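PDB 3ZHC: phytase from Citrobacter braakii, which belongs to branch 2 of the histidine phosphatase superfamily, enzymes that pair a mixed-sheet alpha/beta domain with a mostly helical one. Local coordinates for residues B[50-62]-B[190-202]. The protein carries 2 engineered substitutions. Sequence-based numbering, arbitrary orientation.
Unlike the reference sequence in segment 50-62: Asn53 (reference Asp). With FMT (formic acid), chain P.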
# COMPACT_ATOMS: atom_id res chain seq x y z
N ILE B 50 -14.06 5.89 -27.69
CA ILE B 50 -13.94 6.47 -26.36
C ILE B 50 -12.49 6.71 -26.00
O ILE B 50 -12.15 7.80 -25.51
CB ILE B 50 -14.63 5.58 -25.27
CG1 ILE B 50 -16.15 5.68 -25.43
CG2 ILE B 50 -14.22 6.01 -23.86
CD1 ILE B 50 -16.93 4.80 -24.47
N MET B 51 -11.62 5.71 -26.25
CA MET B 51 -10.16 5.85 -25.99
C MET B 51 -9.58 7.03 -26.74
O MET B 51 -8.77 7.80 -26.19
CB MET B 51 -9.40 4.56 -26.35
CG MET B 51 -9.72 3.39 -25.48
SD MET B 51 -9.08 1.82 -26.10
CE MET B 51 -7.32 2.19 -26.21
N LYS B 52 -10.00 7.19 -27.99
CA LYS B 52 -9.56 8.31 -28.82
C LYS B 52 -10.09 9.65 -28.32
O LYS B 52 -9.38 10.62 -28.36
CB LYS B 52 -9.97 8.10 -30.28
CG LYS B 52 -9.29 6.94 -30.95
CD LYS B 52 -9.84 6.76 -32.34
CE LYS B 52 -9.33 5.52 -32.99
NZ LYS B 52 -10.02 5.35 -34.30
N ASN B 53 -11.35 9.68 -27.85
CA ASN B 53 -12.01 10.94 -27.43
C ASN B 53 -11.80 11.39 -25.97
O ASN B 53 -12.30 12.46 -25.58
CB ASN B 53 -13.51 10.86 -27.77
CG ASN B 53 -13.77 10.73 -29.30
OD1 ASN B 53 -13.14 11.40 -30.12
ND2 ASN B 53 -14.70 9.87 -29.67
N VAL B 54 -11.07 10.60 -25.17
CA VAL B 54 -10.71 11.00 -23.75
C VAL B 54 -9.31 11.65 -23.68
O VAL B 54 -8.82 11.93 -22.60
CB VAL B 54 -10.84 9.83 -22.72
CG1 VAL B 54 -12.29 9.40 -22.63
CG2 VAL B 54 -9.93 8.67 -23.08
N THR B 55 -8.69 11.88 -24.84
CA THR B 55 -7.45 12.64 -24.89
C THR B 55 -7.36 13.40 -26.21
O THR B 55 -7.78 12.88 -27.24
CB THR B 55 -6.21 11.73 -24.72
OG1 THR B 55 -5.02 12.51 -24.87
CG2 THR B 55 -6.21 10.54 -25.75
N PRO B 56 -6.82 14.65 -26.19
CA PRO B 56 -6.58 15.36 -27.45
C PRO B 56 -5.38 14.78 -28.24
O PRO B 56 -5.20 15.12 -29.40
CB PRO B 56 -6.27 16.78 -27.00
CG PRO B 56 -5.67 16.61 -25.66
CD PRO B 56 -6.44 15.50 -25.04
N ASP B 57 -4.59 13.91 -27.63
CA ASP B 57 -3.43 13.31 -28.30
C ASP B 57 -3.82 12.02 -29.02
O ASP B 57 -4.93 11.55 -28.89
CB ASP B 57 -2.34 13.10 -27.28
CG ASP B 57 -1.90 14.41 -26.64
OD1 ASP B 57 -1.29 15.22 -27.35
OD2 ASP B 57 -2.18 14.65 -25.46
N GLN B 58 -2.88 11.49 -29.80
CA GLN B 58 -3.04 10.25 -30.57
C GLN B 58 -2.31 9.12 -29.89
O GLN B 58 -1.21 9.32 -29.36
CB GLN B 58 -2.50 10.39 -32.01
CG GLN B 58 -3.37 11.17 -32.96
CD GLN B 58 -3.34 12.67 -32.70
OE1 GLN B 58 -2.26 13.29 -32.67
NE2 GLN B 58 -4.53 13.26 -32.52
N TRP B 59 -2.91 7.93 -29.92
CA TRP B 59 -2.30 6.75 -29.30
C TRP B 59 -1.20 6.14 -30.19
O TRP B 59 -1.40 6.03 -31.40
CB TRP B 59 -3.36 5.69 -29.00
CG TRP B 59 -4.29 6.12 -27.91
CD1 TRP B 59 -5.47 6.81 -28.04
CD2 TRP B 59 -4.11 5.89 -26.53
NE1 TRP B 59 -6.03 7.02 -26.81
CE2 TRP B 59 -5.23 6.47 -25.86
CE3 TRP B 59 -3.12 5.25 -25.77
CZ2 TRP B 59 -5.37 6.42 -24.47
CZ3 TRP B 59 -3.27 5.20 -24.37
CH2 TRP B 59 -4.38 5.79 -23.74
N PRO B 60 -0.04 5.73 -29.59
CA PRO B 60 0.97 5.00 -30.35
C PRO B 60 0.40 3.68 -30.86
O PRO B 60 -0.38 3.03 -30.15
CB PRO B 60 2.08 4.71 -29.31
CG PRO B 60 1.82 5.55 -28.19
CD PRO B 60 0.40 5.98 -28.20
N GLN B 61 0.79 3.30 -32.07
CA GLN B 61 0.29 2.07 -32.69
C GLN B 61 1.23 0.93 -32.40
O GLN B 61 2.41 1.14 -32.17
CB GLN B 61 0.14 2.25 -34.21
CG GLN B 61 -0.78 3.40 -34.62
CD GLN B 61 -2.16 3.27 -34.05
OE1 GLN B 61 -2.85 2.31 -34.30
NE2 GLN B 61 -2.57 4.27 -33.25
N TRP B 62 0.68 -0.28 -32.42
CA TRP B 62 1.42 -1.52 -32.18
C TRP B 62 1.38 -2.32 -33.47
O TRP B 62 0.31 -2.46 -34.05
CB TRP B 62 0.76 -2.27 -31.04
CG TRP B 62 0.85 -1.59 -29.70
CD1 TRP B 62 0.26 -0.40 -29.32
CD2 TRP B 62 1.57 -2.06 -28.54
NE1 TRP B 62 0.57 -0.11 -28.01
CE2 TRP B 62 1.38 -1.10 -27.51
CE3 TRP B 62 2.37 -3.19 -28.29
CZ2 TRP B 62 1.95 -1.25 -26.23
CZ3 TRP B 62 2.94 -3.34 -27.01
CH2 TRP B 62 2.73 -2.38 -26.00
N ASN B 190 -4.70 14.03 -15.84
CA ASN B 190 -3.53 14.86 -16.17
C ASN B 190 -2.68 14.21 -17.26
O ASN B 190 -2.21 14.89 -18.17
CB ASN B 190 -2.67 15.12 -14.92
CG ASN B 190 -1.50 16.05 -15.20
OD1 ASN B 190 -1.69 17.22 -15.51
ND2 ASN B 190 -0.28 15.53 -15.08
N VAL B 191 -2.49 12.89 -17.17
CA VAL B 191 -1.69 12.13 -18.17
C VAL B 191 -2.36 12.16 -19.57
O VAL B 191 -1.69 12.32 -20.58
CB VAL B 191 -1.40 10.69 -17.67
CG1 VAL B 191 -0.76 9.84 -18.73
CG2 VAL B 191 -0.49 10.75 -16.40
N LEU B 192 -3.68 12.01 -19.59
CA LEU B 192 -4.46 12.09 -20.82
C LEU B 192 -4.68 13.53 -21.33
O LEU B 192 -5.09 13.70 -22.47
CB LEU B 192 -5.86 11.48 -20.59
CG LEU B 192 -6.03 10.01 -20.29
CD1 LEU B 192 -7.44 9.76 -19.80
CD2 LEU B 192 -5.74 9.18 -21.52
N ASN B 193 -4.41 14.54 -20.48
CA ASN B 193 -4.82 15.95 -20.72
C ASN B 193 -6.31 15.93 -21.05
O ASN B 193 -6.75 16.45 -22.06
CB ASN B 193 -3.96 16.65 -21.80
CG ASN B 193 -4.08 18.20 -21.74
OD1 ASN B 193 -4.44 18.78 -20.69
ND2 ASN B 193 -3.76 18.87 -22.89
N PHE B 194 -7.07 15.29 -20.14
CA PHE B 194 -8.51 15.01 -20.30
C PHE B 194 -9.36 16.25 -20.49
O PHE B 194 -10.27 16.23 -21.32
CB PHE B 194 -9.01 14.17 -19.08
CG PHE B 194 -10.48 13.82 -19.13
CD1 PHE B 194 -10.98 12.98 -20.13
CD2 PHE B 194 -11.38 14.32 -18.16
CE1 PHE B 194 -12.34 12.63 -20.18
CE2 PHE B 194 -12.74 13.99 -18.20
CZ PHE B 194 -13.23 13.14 -19.21
N SER B 195 -9.05 17.32 -19.74
CA SER B 195 -9.77 18.61 -19.82
C SER B 195 -9.83 19.20 -21.24
O SER B 195 -10.77 19.90 -21.58
CB SER B 195 -9.11 19.65 -18.88
OG SER B 195 -9.23 19.26 -17.53
N GLN B 196 -8.80 18.91 -22.05
CA GLN B 196 -8.71 19.41 -23.43
C GLN B 196 -9.21 18.40 -24.49
O GLN B 196 -9.06 18.66 -25.68
CB GLN B 196 -7.27 19.82 -23.75
CG GLN B 196 -6.61 20.73 -22.72
CD GLN B 196 -7.41 21.97 -22.44
OE1 GLN B 196 -7.80 22.24 -21.28
NE2 GLN B 196 -7.69 22.75 -23.49
N SER B 197 -9.81 17.27 -24.07
CA SER B 197 -10.32 16.24 -25.00
C SER B 197 -11.75 16.53 -25.46
O SER B 197 -12.44 17.40 -24.90
CB SER B 197 -10.25 14.85 -24.36
OG SER B 197 -11.22 14.68 -23.33
N GLU B 198 -12.20 15.79 -26.48
CA GLU B 198 -13.56 15.89 -27.03
C GLU B 198 -14.66 15.59 -25.97
O GLU B 198 -15.75 16.15 -26.03
CB GLU B 198 -13.71 14.96 -28.25
CG GLU B 198 -15.01 15.13 -29.08
CD GLU B 198 -15.11 16.49 -29.85
OE1 GLU B 198 -14.07 17.19 -30.03
OE2 GLU B 198 -16.24 16.83 -30.28
N THR B 199 -14.34 14.70 -25.01
CA THR B 199 -15.26 14.35 -23.90
C THR B 199 -15.63 15.58 -23.02
O THR B 199 -16.76 15.67 -22.55
CB THR B 199 -14.66 13.21 -23.03
OG1 THR B 199 -14.39 12.07 -23.86
CG2 THR B 199 -15.62 12.80 -21.91
N CYS B 200 -14.67 16.50 -22.83
CA CYS B 200 -14.87 17.75 -22.05
C CYS B 200 -15.13 19.00 -22.91
O CYS B 200 -15.07 20.13 -22.40
CB CYS B 200 -13.64 18.00 -21.16
SG CYS B 200 -13.35 16.68 -20.01
N LYS B 201 -15.42 18.80 -24.20
CA LYS B 201 -15.64 19.91 -25.15
C LYS B 201 -16.79 20.83 -24.71
O LYS B 201 -16.59 22.05 -24.60
CB LYS B 201 -15.95 19.34 -26.55
CG LYS B 201 -16.05 20.39 -27.66
CD LYS B 201 -16.41 19.76 -29.00
CE LYS B 201 -16.59 20.83 -30.08
NZ LYS B 201 -15.29 21.45 -30.50
N THR B 202 -17.95 20.23 -24.45
CA THR B 202 -19.18 20.98 -24.09
C THR B 202 -19.29 21.37 -22.60
O THR B 202 -19.86 22.42 -22.28
CB THR B 202 -20.47 20.16 -24.47
OG1 THR B 202 -20.57 18.99 -23.64
CG2 THR B 202 -20.45 19.75 -25.95
C FMT P . -6.67 17.18 -17.26
O1 FMT P . -5.98 17.31 -16.29
O2 FMT P . -7.86 16.92 -17.14
O HOH W 1 -10.21 14.24 -27.85
O HOH W 2 -2.18 17.32 -25.01
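A Schellman motif closing helix 182-192 meets an ST turn at Thr55, in the loop that follows helix 49-53, and the two join where Thr55 OG1 donates to Leu192 O at 2.7 Å. Thr55 holds OG1 trans to the backbone N (chi1 176°), where it also accepts from Asp57 N, so one oxygen both closes the turn and binds the carbonyl of Leu192, next to Asn193, the positive-phi C-prime residue. Pro56 lies against the same corner, its CD 3.1 Å from Asn193 O. Two residues before Thr55, Asn53 O is gripped twice by Thr199: the amide N comes in nearly end-on to the carbonyl at 3.1 Å, whereas OG1, at 2.7 Å, sits above the carbonyl plane. Ser197 CB packs against the Val54-Thr55 peptide, 3.4 Å from Thr55 N, its OG turned to donate to Phe194 O. Val54 sets CG1 4.1 Å from Phe194 CE1; separately, Leu192 CD2 meets Trp59 CZ2 at an oblique angle. Trp59 is itself steadied by NE1, which donates to Met51 O lying in the indole plane. Two waters bridge the segments, one from Thr55 O to Glu198 N, the other from Asp57 OD2 to Asn193 ND2; Asp57 OD2 also forms a salt bridge with Arg257. The Phe194 ring takes Val54 O in plane at its edge, CD1 3.4 Å from that oxygen, with Cys200 SG, disulfide-bonded to Cys209, above one face and offset toward the rim.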